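Side-chain contacts in response regulator aspartate phosphatase H (PDB 3Q15), which dephosphorylates the sporulation phosphotransferase Spo0F and also acts on the competence regulator ComA, helping to separate competence from sporulation in time: residues A[307-312]-A[317-322]; A[296-301]-A[327-332]; A[303-308]-A[340-345]; A[231-236]-A[267-272]. All coordinates share one frame; numbering follows the deposited sequence.

Contact 1 of 4, residues A[307-312]-A[317-322]; sequences QAVYKE and RKIHDL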
loop_
_atom_site.group_PDB
_atom_site.type_symbol
_atom_site.label_atom_id
_atom_site.label_comp_id
_atom_site.label_asym_id
_atom_site.label_seq_id
_atom_site.Cartn_x
_atom_site.Cartn_y
_atom_site.Cartn_z
ATOM N N GLN A 307 11.126 23.980 29.057
ATOM C CA GLN A 307 11.683 24.752 30.158
ATOM C C GLN A 307 13.110 24.319 30.438
ATOM O O GLN A 307 13.994 25.151 30.627
ATOM C CB GLN A 307 10.851 24.566 31.426
ATOM C CG GLN A 307 9.528 25.299 31.433
ATOM C CD GLN A 307 8.853 25.234 32.787
ATOM O OE1 GLN A 307 9.148 24.356 33.597
ATOM N NE2 GLN A 307 7.948 26.170 33.045
ATOM N N ALA A 308 13.324 23.008 30.460
ATOM C CA ALA A 308 14.595 22.445 30.900
ATOM C C ALA A 308 15.730 22.685 29.913
ATOM O O ALA A 308 16.861 22.970 30.314
ATOM C CB ALA A 308 14.445 20.955 31.185
ATOM N N VAL A 309 15.427 22.577 28.624
ATOM C CA VAL A 309 16.466 22.611 27.601
ATOM C C VAL A 309 16.781 24.022 27.102
ATOM O O VAL A 309 17.906 24.288 26.678
ATOM C CB VAL A 309 16.119 21.696 26.405
ATOM C CG1 VAL A 309 15.059 22.341 25.529
ATOM C CG2 VAL A 309 17.366 21.388 25.593
ATOM N N TYR A 310 15.795 24.916 27.154
ATOM C CA TYR A 310 15.987 26.295 26.698
ATOM C C TYR A 310 16.270 27.261 27.848
ATOM O O TYR A 310 16.414 28.464 27.633
ATOM C CB TYR A 310 14.787 26.780 25.870
ATOM C CG TYR A 310 14.677 26.093 24.530
ATOM C CD1 TYR A 310 13.748 25.083 24.319
ATOM C CD2 TYR A 310 15.516 26.441 23.480
ATOM C CE1 TYR A 310 13.657 24.439 23.096
ATOM C CE2 TYR A 310 15.432 25.807 22.256
ATOM C CZ TYR A 310 14.499 24.807 22.069
ATOM O OH TYR A 310 14.411 24.170 20.851
ATOM N N LYS A 311 16.341 26.727 29.063
ATOM C CA LYS A 311 16.694 27.511 30.241
ATOM C C LYS A 311 18.114 28.054 30.095
ATOM O O LYS A 311 18.959 27.416 29.467
ATOM C CB LYS A 311 16.586 26.628 31.488
ATOM C CG LYS A 311 17.003 27.281 32.791
ATOM C CD LYS A 311 16.800 26.324 33.962
ATOM C CE LYS A 311 17.303 26.917 35.275
ATOM N NZ LYS A 311 18.785 27.091 35.297
ATOM N N GLU A 312 18.374 29.230 30.662
ATOM C CA GLU A 312 19.705 29.832 30.584
ATOM C C GLU A 312 20.785 28.781 30.827
ATOM O O GLU A 312 21.701 28.623 30.023
ATOM C CB GLU A 312 19.849 30.979 31.586
ATOM C CG GLU A 312 21.177 31.719 31.480
ATOM C CD GLU A 312 21.360 32.762 32.566
ATOM O OE1 GLU A 312 22.349 33.523 32.503
ATOM O OE2 GLU A 312 20.519 32.820 33.487
ATOM N N ARG A 317 19.303 17.159 34.474
ATOM C CA ARG A 317 18.655 16.121 35.268
ATOM C C ARG A 317 17.182 15.974 34.888
ATOM O O ARG A 317 16.691 14.860 34.697
ATOM C CB ARG A 317 18.798 16.398 36.768
ATOM C CG ARG A 317 18.149 15.341 37.656
ATOM C CD ARG A 317 18.423 15.597 39.132
ATOM N NE ARG A 317 19.832 15.408 39.468
ATOM C CZ ARG A 317 20.351 14.262 39.898
ATOM N NH1 ARG A 317 19.574 13.197 40.048
ATOM N NH2 ARG A 317 21.644 14.179 40.181
ATOM N N LYS A 318 16.479 17.096 34.780
ATOM C CA LYS A 318 15.087 17.067 34.351
ATOM C C LYS A 318 14.979 16.395 32.986
ATOM O O LYS A 318 14.092 15.575 32.757
ATOM C CB LYS A 318 14.499 18.477 34.285
ATOM C CG LYS A 318 12.989 18.507 34.068
ATOM C CD LYS A 318 12.233 18.075 35.320
ATOM C CE LYS A 318 10.726 18.223 35.144
ATOM N NZ LYS A 318 9.983 17.963 36.413
ATOM N N ILE A 319 15.892 16.749 32.087
ATOM C CA ILE A 319 15.896 16.201 30.735
ATOM C C ILE A 319 16.026 14.683 30.750
ATOM O O ILE A 319 15.303 13.980 30.043
ATOM C CB ILE A 319 17.032 16.803 29.887
ATOM C CG1 ILE A 319 16.705 18.250 29.522
ATOM C CG2 ILE A 319 17.257 15.974 28.630
ATOM C CD1 ILE A 319 17.689 18.873 28.561
ATOM N N HIS A 320 16.953 14.190 31.566
ATOM C CA HIS A 320 17.190 12.762 31.705
ATOM C C HIS A 320 15.974 12.033 32.263
ATOM O O HIS A 320 15.648 10.936 31.822
ATOM C CB HIS A 320 18.407 12.513 32.596
ATOM C CG HIS A 320 18.584 11.079 32.985
ATOM N ND1 HIS A 320 18.082 10.560 34.162
ATOM C CD2 HIS A 320 19.202 10.054 32.355
ATOM C CE1 HIS A 320 18.387 9.278 34.238
ATOM N NE2 HIS A 320 19.065 8.943 33.155
ATOM N N ASP A 321 15.308 12.642 33.239
ATOM C CA ASP A 321 14.123 12.037 33.839
ATOM C C ASP A 321 12.973 11.955 32.836
ATOM O O ASP A 321 12.248 10.959 32.793
ATOM C CB ASP A 321 13.682 12.811 35.082
ATOM C CG ASP A 321 14.710 12.763 36.197
ATOM O OD1 ASP A 321 14.884 13.792 36.881
ATOM O OD2 ASP A 321 15.343 11.699 36.393
ATOM N N LEU A 322 12.813 13.003 32.032
ATOM C CA LEU A 322 11.753 13.040 31.029
ATOM C C LEU A 322 11.996 12.022 29.921
ATOM O O LEU A 322 11.091 11.278 29.543
ATOM C CB LEU A 322 11.607 14.446 30.441
ATOM C CG LEU A 322 11.069 15.505 31.407
ATOM C CD1 LEU A 322 11.347 16.913 30.895
ATOM C CD2 LEU A 322 9.584 15.288 31.663
#
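I319, near the start of helix 316-328, lays its CG1-CD1 arm over A308 and V309 in the last turns of helix 299-310. The CB of A308 stands 3.9 Å from I319 CG1, part-way along the arm, while the methyl CD1 reaches further and settles against V309, 3.9 Å from both V309 CB and V309 CG2. The two branched side chains meet at a slant rather than running alongside one another. The torsion of V309 (chi1 76°) tucks CG1 in between the backbone N and the carbonyl carbon and puts CG2, anti to the N, beside the isoleucine methyl; V309 CB is met whatever that angle. The same A308 methyl also meets the aliphatic root of K318, its CB 4.0 Å from A308 CB. The lysine chain then bends at chi2 (73°) and carries its amine away from the apolar patch.

With an alanine facing I319, the backbones come close, the CA of A308 lying 6.4 Å from the CA of I319. A backbone hydrogen bond between A308 and D315 ties the connecting turn to the first helix, and V309 also rests on A342 and V345 of helix 332-348. Between the two segments the chemistry is wholly apolar: the hold comes from shape and burial of methyl and methylene groups, which implies little directional control over how the side chains mesh.

Contact 2 of 4, residues A[296-301]-A[327-332]; sequences HKFYKE and EKKNLH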
loop_
_atom_site.group_PDB
_atom_site.type_symbol
_atom_site.label_atom_id
_atom_site.label_comp_id
_atom_site.label_asym_id
_atom_site.label_seq_id
_atom_site.Cartn_x
_atom_site.Cartn_y
_atom_site.Cartn_z
ATOM N N HIS A 296 -5.160 12.880 28.350
ATOM C CA HIS A 296 -4.492 11.655 27.930
ATOM C C HIS A 296 -3.231 11.978 27.136
ATOM O O HIS A 296 -2.529 11.082 26.673
ATOM C CB HIS A 296 -5.431 10.792 27.085
ATOM C CG HIS A 296 -6.654 10.336 27.818
ATOM N ND1 HIS A 296 -6.652 9.249 28.666
ATOM C CD2 HIS A 296 -7.922 10.816 27.826
ATOM C CE1 HIS A 296 -7.862 9.081 29.168
ATOM N NE2 HIS A 296 -8.652 10.019 28.673
ATOM N N LYS A 297 -2.950 13.266 26.974
ATOM C CA LYS A 297 -1.779 13.694 26.220
ATOM C C LYS A 297 -0.566 13.887 27.123
ATOM O O LYS A 297 -0.666 13.809 28.349
ATOM C CB LYS A 297 -2.075 14.983 25.451
ATOM C CG LYS A 297 -2.888 14.780 24.182
ATOM C CD LYS A 297 -2.134 13.927 23.172
ATOM C CE LYS A 297 -2.924 13.761 21.881
ATOM N NZ LYS A 297 -3.116 15.053 21.159
ATOM N N PHE A 298 0.581 14.143 26.506
ATOM C CA PHE A 298 1.813 14.335 27.252
ATOM C C PHE A 298 2.374 15.749 27.084
ATOM O O PHE A 298 3.565 15.976 27.288
ATOM C CB PHE A 298 2.849 13.283 26.846
ATOM C CG PHE A 298 2.444 11.871 27.178
ATOM C CD1 PHE A 298 2.786 11.304 28.396
ATOM C CD2 PHE A 298 1.717 11.114 26.274
ATOM C CE1 PHE A 298 2.416 10.007 28.705
ATOM C CE2 PHE A 298 1.341 9.816 26.578
ATOM C CZ PHE A 298 1.692 9.262 27.795
ATOM N N TYR A 299 1.517 16.699 26.723
ATOM C CA TYR A 299 1.957 18.085 26.577
ATOM C C TYR A 299 2.606 18.598 27.858
ATOM O O TYR A 299 3.450 19.493 27.824
ATOM C CB TYR A 299 0.804 18.994 26.127
ATOM C CG TYR A 299 0.403 18.759 24.689
ATOM C CD1 TYR A 299 1.188 19.231 23.644
ATOM C CD2 TYR A 299 -0.746 18.046 24.375
ATOM C CE1 TYR A 299 0.836 19.005 22.326
ATOM C CE2 TYR A 299 -1.104 17.817 23.058
ATOM C CZ TYR A 299 -0.310 18.299 22.040
ATOM O OH TYR A 299 -0.664 18.074 20.728
ATOM N N LYS A 300 2.223 18.013 28.988
ATOM C CA LYS A 300 2.835 18.360 30.259
ATOM C C LYS A 300 4.333 18.075 30.222
ATOM O O LYS A 300 5.141 18.883 30.683
ATOM C CB LYS A 300 2.178 17.586 31.404
ATOM C CG LYS A 300 2.517 18.131 32.787
ATOM C CD LYS A 300 1.661 17.500 33.876
ATOM C CE LYS A 300 2.100 16.077 34.161
ATOM N NZ LYS A 300 3.485 16.033 34.701
ATOM N N GLU A 301 4.699 16.922 29.670
ATOM C CA GLU A 301 6.099 16.512 29.605
ATOM C C GLU A 301 6.865 17.274 28.527
ATOM O O GLU A 301 8.057 17.546 28.671
ATOM C CB GLU A 301 6.214 15.004 29.375
ATOM C CG GLU A 301 6.056 14.159 30.635
ATOM C CD GLU A 301 4.616 14.054 31.106
ATOM O OE1 GLU A 301 4.400 13.609 32.255
ATOM O OE2 GLU A 301 3.701 14.403 30.330
ATOM N N GLU A 327 10.963 6.843 27.473
ATOM C CA GLU A 327 11.478 5.512 27.177
ATOM C C GLU A 327 10.558 4.449 27.755
ATOM O O GLU A 327 10.272 3.441 27.111
ATOM C CB GLU A 327 12.882 5.338 27.759
ATOM C CG GLU A 327 14.011 5.560 26.765
ATOM C CD GLU A 327 14.155 4.416 25.781
ATOM O OE1 GLU A 327 14.844 4.595 24.754
ATOM O OE2 GLU A 327 13.585 3.333 26.036
ATOM N N LYS A 328 10.094 4.687 28.976
ATOM C CA LYS A 328 9.274 3.719 29.688
ATOM C C LYS A 328 7.959 3.451 28.959
ATOM O O LYS A 328 7.571 2.300 28.769
ATOM C CB LYS A 328 9.011 4.195 31.118
ATOM C CG LYS A 328 8.947 3.078 32.150
ATOM C CD LYS A 328 9.039 3.633 33.566
ATOM C CE LYS A 328 9.194 2.522 34.594
ATOM N NZ LYS A 328 9.388 3.060 35.970
ATOM N N LYS A 329 7.277 4.513 28.547
ATOM C CA LYS A 329 6.009 4.368 27.840
ATOM C C LYS A 329 6.193 4.175 26.333
ATOM O O LYS A 329 5.246 4.330 25.560
ATOM C CB LYS A 329 5.099 5.568 28.116
ATOM C CG LYS A 329 4.443 5.542 29.486
ATOM C CD LYS A 329 3.430 6.663 29.635
ATOM C CE LYS A 329 2.512 6.419 30.822
ATOM N NZ LYS A 329 3.265 6.317 32.102
ATOM N N ASN A 330 7.410 3.829 25.926
ATOM C CA ASN A 330 7.730 3.638 24.515
ATOM C C ASN A 330 7.267 4.795 23.634
ATOM O O ASN A 330 6.665 4.582 22.584
ATOM C CB ASN A 330 7.143 2.322 24.001
ATOM C CG ASN A 330 7.817 1.106 24.606
ATOM O OD1 ASN A 330 8.840 0.637 24.106
ATOM N ND2 ASN A 330 7.244 0.586 25.684
ATOM N N LEU A 331 7.546 6.019 24.071
ATOM C CA LEU A 331 7.209 7.205 23.294
ATOM C C LEU A 331 8.431 7.673 22.512
ATOM O O LEU A 331 8.986 8.741 22.781
ATOM C CB LEU A 331 6.707 8.322 24.211
ATOM C CG LEU A 331 5.454 7.978 25.022
ATOM C CD1 LEU A 331 5.177 9.035 26.078
ATOM C CD2 LEU A 331 4.255 7.797 24.100
ATOM N N HIS A 332 8.848 6.869 21.541
ATOM C CA HIS A 332 10.105 7.106 20.843
ATOM C C HIS A 332 10.066 8.330 19.931
ATOM O O HIS A 332 11.098 8.959 19.683
ATOM C CB HIS A 332 10.537 5.854 20.081
ATOM C CG HIS A 332 10.708 4.653 20.959
ATOM N ND1 HIS A 332 11.596 4.622 22.011
ATOM C CD2 HIS A 332 10.091 3.446 20.949
ATOM C CE1 HIS A 332 11.526 3.446 22.609
ATOM N NE2 HIS A 332 10.623 2.714 21.983
#
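A Schellman motif closes helix 316-328, and the residues around its turn, K329 and L331, pack on the ring of F298, the N-cap residue of helix 299-310. N330, with its positive phi, is the C-prime residue: L331 N bonds back to F326 O, and N330 N to E327 O. K329, just before N330, and L331, just after it, both point their side chains at the ring.

L331 comes down on a face. Its methyl CD1 lies 3.7 Å from the ring centroid of F298 and only 4° off the ring normal, a nearly centred CH-pi contact in which all six ring carbons are at almost equal range. K329 approaches obliquely with its methylene chain: CD is 3.6 Å from both F298 CE1 and F298 CZ, the far end of the ring. Beyond that point the lysine turns at chi4 (59°), and its NZ makes a weak hydrogen bond to Y325 OH. Thus a long cationic side chain contributes its hydrocarbon portion to the packing while its charged end is led past it.

F298 also touches Y325 and Y334, so the ring sits among side chains from the two helices that follow. An alanine here would probably leave L331 CD1 facing a gap where the ring had been and set the K329 chain free to swing. L331 on F326 is the motif's own hydrophobic contact, to which the neighbouring helix start adds F298. Near the surface, the beginning of one helix thus meets the end of the next, a helical hairpin closed by a Schellman motif.

Contact 3 of 4, residues A[303-308]-A[340-345]; sequences FLFLQA and RSAAAV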
loop_
_atom_site.group_PDB
_atom_site.type_symbol
_atom_site.label_atom_id
_atom_site.label_comp_id
_atom_site.label_asym_id
_atom_site.label_seq_id
_atom_site.Cartn_x
_atom_site.Cartn_y
_atom_site.Cartn_z
ATOM N N PHE A 303 6.073 20.390 27.665
ATOM C CA PHE A 303 6.252 21.714 28.243
ATOM C C PHE A 303 7.448 21.714 29.174
ATOM O O PHE A 303 8.291 22.607 29.114
ATOM C CB PHE A 303 5.007 22.169 29.000
ATOM C CG PHE A 303 3.985 22.850 28.135
ATOM C CD1 PHE A 303 4.284 24.043 27.492
ATOM C CD2 PHE A 303 2.720 22.310 27.977
ATOM C CE1 PHE A 303 3.340 24.679 26.697
ATOM C CE2 PHE A 303 1.771 22.941 27.185
ATOM C CZ PHE A 303 2.082 24.128 26.542
ATOM N N LEU A 304 7.521 20.706 30.037
ATOM C CA LEU A 304 8.612 20.615 30.998
ATOM C C LEU A 304 9.962 20.482 30.296
ATOM O O LEU A 304 10.975 20.990 30.781
ATOM C CB LEU A 304 8.385 19.454 31.965
ATOM C CG LEU A 304 7.214 19.646 32.932
ATOM C CD1 LEU A 304 6.964 18.384 33.745
ATOM C CD2 LEU A 304 7.469 20.843 33.845
ATOM N N PHE A 305 9.977 19.802 29.153
ATOM C CA PHE A 305 11.216 19.653 28.399
ATOM C C PHE A 305 11.685 20.983 27.812
ATOM O O PHE A 305 12.883 21.272 27.782
ATOM C CB PHE A 305 11.080 18.614 27.288
ATOM C CG PHE A 305 12.348 18.411 26.512
ATOM C CD1 PHE A 305 13.320 17.533 26.968
ATOM C CD2 PHE A 305 12.584 19.119 25.345
ATOM C CE1 PHE A 305 14.498 17.351 26.268
ATOM C CE2 PHE A 305 13.762 18.940 24.639
ATOM C CZ PHE A 305 14.720 18.056 25.104
ATOM N N LEU A 306 10.735 21.780 27.337
ATOM C CA LEU A 306 11.045 23.100 26.807
ATOM C C LEU A 306 11.713 23.959 27.865
ATOM O O LEU A 306 12.732 24.599 27.605
ATOM C CB LEU A 306 9.781 23.799 26.305
ATOM C CG LEU A 306 9.230 23.337 24.964
ATOM C CD1 LEU A 306 8.109 24.261 24.519
ATOM C CD2 LEU A 306 10.343 23.309 23.935
ATOM N N GLN A 307 11.126 23.980 29.057
ATOM C CA GLN A 307 11.683 24.752 30.158
ATOM C C GLN A 307 13.110 24.319 30.438
ATOM O O GLN A 307 13.994 25.151 30.627
ATOM C CB GLN A 307 10.851 24.566 31.426
ATOM C CG GLN A 307 9.528 25.299 31.433
ATOM C CD GLN A 307 8.853 25.234 32.787
ATOM O OE1 GLN A 307 9.148 24.356 33.597
ATOM N NE2 GLN A 307 7.948 26.170 33.045
ATOM N N ALA A 308 13.324 23.008 30.460
ATOM C CA ALA A 308 14.595 22.445 30.900
ATOM C C ALA A 308 15.730 22.685 29.913
ATOM O O ALA A 308 16.861 22.970 30.314
ATOM C CB ALA A 308 14.445 20.955 31.185
ATOM N N ARG A 340 16.433 15.921 19.425
ATOM C CA ARG A 340 16.832 16.781 18.324
ATOM C C ARG A 340 17.063 18.188 18.851
ATOM O O ARG A 340 18.075 18.821 18.550
ATOM C CB ARG A 340 15.764 16.797 17.228
ATOM C CG ARG A 340 15.779 15.583 16.301
ATOM C CD ARG A 340 14.672 15.691 15.258
ATOM N NE ARG A 340 14.618 14.561 14.330
ATOM C CZ ARG A 340 15.220 14.540 13.145
ATOM N NH1 ARG A 340 15.930 15.585 12.745
ATOM N NH2 ARG A 340 15.110 13.477 12.358
ATOM N N SER A 341 16.119 18.670 19.649
ATOM C CA SER A 341 16.213 20.005 20.222
ATOM C C SER A 341 17.446 20.131 21.105
ATOM O O SER A 341 18.246 21.050 20.932
ATOM C CB SER A 341 14.951 20.340 21.013
ATOM O OG SER A 341 13.801 20.142 20.203
ATOM N N ALA A 342 17.600 19.199 22.044
ATOM C CA ALA A 342 18.728 19.229 22.971
ATOM C C ALA A 342 20.064 19.291 22.233
ATOM O O ALA A 342 20.966 20.024 22.631
ATOM C CB ALA A 342 18.680 18.028 23.911
ATOM N N ALA A 343 20.186 18.525 21.153
ATOM C CA ALA A 343 21.417 18.506 20.371
ATOM C C ALA A 343 21.721 19.881 19.787
ATOM O O ALA A 343 22.875 20.306 19.755
ATOM C CB ALA A 343 21.335 17.470 19.269
ATOM N N ALA A 344 20.684 20.571 19.322
ATOM C CA ALA A 344 20.852 21.892 18.727
ATOM C C ALA A 344 21.218 22.933 19.783
ATOM O O ALA A 344 22.068 23.797 19.554
ATOM C CB ALA A 344 19.587 22.308 17.986
ATOM N N VAL A 345 20.573 22.845 20.941
ATOM C CA VAL A 345 20.870 23.758 22.038
ATOM C C VAL A 345 22.327 23.631 22.482
ATOM O O VAL A 345 23.019 24.634 22.649
ATOM C CB VAL A 345 19.934 23.530 23.242
ATOM C CG1 VAL A 345 20.378 24.368 24.440
ATOM C CG2 VAL A 345 18.495 23.850 22.862
#
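Helix 332-348, which from residue 336 on lies in the predicted sixth tetratricopeptide repeat (TPR), receives the ring of F305 from helix 299-310 on the side chains of S341 and A342. The phenylalanine meets them with its rim: S341 CB lies 4.1 Å from F305 CE2, and A342 CB 4.1 Å from F305 CZ, both close to the plane of the ring. Neither small side chain covers a face. With CG held anti to its own backbone N (chi1 -179°), the ring extends outward from its helix and spans the distance between the two helices, for even the nearest CA atoms, those of F305 and A342, are 9.3 Å apart. One large side chain therefore makes the crossing, and two short ones receive it.

The TPR pattern shows in the next residue, A343, which does not itself meet F305. Counted from the predicted start of the repeat, it occupies the eighth position, commonly glycine or alanine because the first helix of the motif packs closely on the second there. Consistent with this, A343 touches both F358 and Y359 of helix 352-372. A342 touches both F305 and F358.

S341 offers F305 its carbon rather than its hydroxyl. OG is hydrogen-bonded to the carbonyl of A337, one helical turn back, which satisfies this buried polar group within its own helix. R340, a residue earlier, forms a salt bridge with E336 and packs on L363 of the second subunit.

Contact 4 of 4, residues A[231-236]-A[267-272]; sequences SYDRSG and LSWTLC
The polar part of the contact is carried by D233 and T270, whose side chains lie antiparallel, each passing the other. D233 OD1 lies 2.9 Å from T270 OG1, yet the threonine hydroxyl makes its hydrogen bond with the carbonyl of G266 in its own helix, and the carboxylate finds its salt-bridge partner in K273, whose NZ pairs with OD2. The distance from D233 OD2 to T270 OG1, 3.4 Å, comes with a poor angle and counts for no bond. The torsion of D233, with CG anti to the backbone N (chi1 -180°), sends the carboxylate across to the other helix.

Van der Waals contact is modest. The methyl CG2 of T270 is 3.3 Å from D233 OD1, so the threonine presents both of its branches to this one oxygen. W269 also approaches the acid, obliquely: its CE3 lies 4.0 Å from D233 OD2, and the indole and carboxylate planes are 72° apart.

The charged interactions converge on K273, which adds a cation-pi contact with W269 to its salt bridge, so acid, lysine and indole form a linked cluster. A leucine in place of D233 would probably leave the K273 ammonium without its carboxylate mate, held by W269 alone among the partners described.

The two segments, in the predicted TPR 4 and TPR 5, join the end of helix 218-235 to helix 260-273. Helix 238-255 lies against both through A241 and F245, while helices 277-290 and 299-310 pack on further faces of helix 260-273.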
loop_
_atom_site.group_PDB
_atom_site.type_symbol
_atom_site.label_atom_id
_atom_site.label_comp_id
_atom_site.label_asym_id
_atom_site.label_seq_id
_atom_site.Cartn_x
_atom_site.Cartn_y
_atom_site.Cartn_z
ATOM N N SER A 231 2.871 24.132 9.957
ATOM C CA SER A 231 3.416 24.004 8.613
ATOM C C SER A 231 4.508 25.043 8.379
ATOM O O SER A 231 5.599 24.713 7.916
ATOM C CB SER A 231 2.308 24.154 7.568
ATOM O OG SER A 231 2.807 23.958 6.254
ATOM N N TYR A 232 4.203 26.299 8.700
ATOM C CA TYR A 232 5.166 27.388 8.581
ATOM C C TYR A 232 6.352 27.185 9.516
ATOM O O TYR A 232 7.497 27.448 9.146
ATOM C CB TYR A 232 4.509 28.734 8.895
ATOM C CG TYR A 232 3.682 29.324 7.772
ATOM C CD1 TYR A 232 2.340 29.621 7.960
ATOM C CD2 TYR A 232 4.247 29.603 6.532
ATOM C CE1 TYR A 232 1.577 30.176 6.943
ATOM C CE2 TYR A 232 3.489 30.158 5.506
ATOM C CZ TYR A 232 2.154 30.441 5.720
ATOM O OH TYR A 232 1.389 30.989 4.715
ATOM N N ASP A 233 6.076 26.736 10.737
ATOM C CA ASP A 233 7.138 26.500 11.707
ATOM C C ASP A 233 8.133 25.493 11.159
ATOM O O ASP A 233 9.341 25.648 11.325
ATOM C CB ASP A 233 6.572 25.996 13.035
ATOM C CG ASP A 233 7.653 25.749 14.075
ATOM O OD1 ASP A 233 8.515 26.634 14.272
ATOM O OD2 ASP A 233 7.641 24.667 14.693
ATOM N N ARG A 234 7.618 24.457 10.500
ATOM C CA ARG A 234 8.469 23.398 9.977
ATOM C C ARG A 234 9.110 23.747 8.635
ATOM O O ARG A 234 10.160 23.206 8.287
ATOM C CB ARG A 234 7.698 22.077 9.893
ATOM C CG ARG A 234 7.454 21.438 11.253
ATOM C CD ARG A 234 6.663 20.148 11.147
ATOM N NE ARG A 234 5.300 20.383 10.691
ATOM C CZ ARG A 234 4.365 19.443 10.614
ATOM N NH1 ARG A 234 4.646 18.197 10.968
ATOM N NH2 ARG A 234 3.149 19.751 10.185
ATOM N N SER A 235 8.486 24.653 7.887
ATOM C CA SER A 235 9.039 25.085 6.607
ATOM C C SER A 235 10.113 26.158 6.805
ATOM O O SER A 235 10.866 26.475 5.883
ATOM C CB SER A 235 7.934 25.595 5.678
ATOM O OG SER A 235 7.247 26.685 6.261
ATOM N N GLY A 236 10.176 26.711 8.013
ATOM C CA GLY A 236 11.204 27.674 8.362
ATOM C C GLY A 236 10.760 29.127 8.357
ATOM O O GLY A 236 11.595 30.027 8.380
ATOM N N LEU A 267 3.454 27.371 19.817
ATOM C CA LEU A 267 3.885 28.750 19.966
ATOM C C LEU A 267 5.182 28.827 20.770
ATOM O O LEU A 267 6.133 29.492 20.365
ATOM C CB LEU A 267 2.786 29.578 20.635
ATOM C CG LEU A 267 3.020 31.082 20.801
ATOM C CD1 LEU A 267 3.453 31.722 19.489
ATOM C CD2 LEU A 267 1.769 31.760 21.338
ATOM N N SER A 268 5.218 28.134 21.905
ATOM C CA SER A 268 6.388 28.154 22.783
ATOM C C SER A 268 7.630 27.577 22.107
ATOM O O SER A 268 8.691 28.199 22.101
ATOM C CB SER A 268 6.099 27.401 24.084
ATOM O OG SER A 268 5.081 28.049 24.830
ATOM N N TRP A 269 7.492 26.384 21.541
ATOM C CA TRP A 269 8.604 25.731 20.865
ATOM C C TRP A 269 9.154 26.634 19.767
ATOM O O TRP A 269 10.363 26.825 19.655
ATOM C CB TRP A 269 8.149 24.401 20.264
ATOM C CG TRP A 269 9.272 23.549 19.758
ATOM C CD1 TRP A 269 10.547 23.499 20.242
ATOM C CD2 TRP A 269 9.222 22.623 18.665
ATOM N NE1 TRP A 269 11.292 22.595 19.522
ATOM C CE2 TRP A 269 10.503 22.046 18.548
ATOM C CE3 TRP A 269 8.219 22.225 17.776
ATOM C CZ2 TRP A 269 10.806 21.093 17.576
ATOM C CZ3 TRP A 269 8.522 21.277 16.810
ATOM C CH2 TRP A 269 9.806 20.723 16.719
ATOM N N THR A 270 8.257 27.192 18.961
ATOM C CA THR A 270 8.652 28.067 17.861
ATOM C C THR A 270 9.398 29.294 18.365
ATOM O O THR A 270 10.385 29.719 17.769
ATOM C CB THR A 270 7.436 28.526 17.037
ATOM O OG1 THR A 270 6.760 27.378 16.510
ATOM C CG2 THR A 270 7.875 29.411 15.887
ATOM N N LEU A 271 8.919 29.861 19.466
ATOM C CA LEU A 271 9.552 31.029 20.050
ATOM C C LEU A 271 10.938 30.690 20.594
ATOM O O LEU A 271 11.864 31.491 20.489
ATOM C CB LEU A 271 8.668 31.627 21.145
ATOM C CG LEU A 271 7.437 32.375 20.632
ATOM C CD1 LEU A 271 6.559 32.856 21.780
ATOM C CD2 LEU A 271 7.861 33.542 19.751
ATOM N N CYS A 272 11.073 29.497 21.167
ATOM C CA CYS A 272 12.354 29.046 21.703
ATOM C C CYS A 272 13.389 28.848 20.598
ATOM O O CYS A 272 14.550 29.224 20.746
ATOM C CB CYS A 272 12.186 27.747 22.499
ATOM S SG CYS A 272 11.341 27.945 24.085
#

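In the fold
All four contacts belong to the all-helical, TPR-containing part of the chain. Contact 4 comes first in sequence and joins helices 218-235 and 260-273. Contacts 1, 2 and 3 all use helix 299-310: contact 1 is nested within the loop closed by contact 2, with centres 15 Å apart, whereas contact 3 reaches on to helix 332-348, its segments alternating along the chain with those of contact 2. Contacts 1 and 3 lie side by side, their centres 6 Å apart. W269 links contact 4 to contact 3 through L306 and S341, and to contact 1 through Y310. Helix 299-310 thus shares packing with both following helices and joins them into one layered array, as in a TPR superhelix.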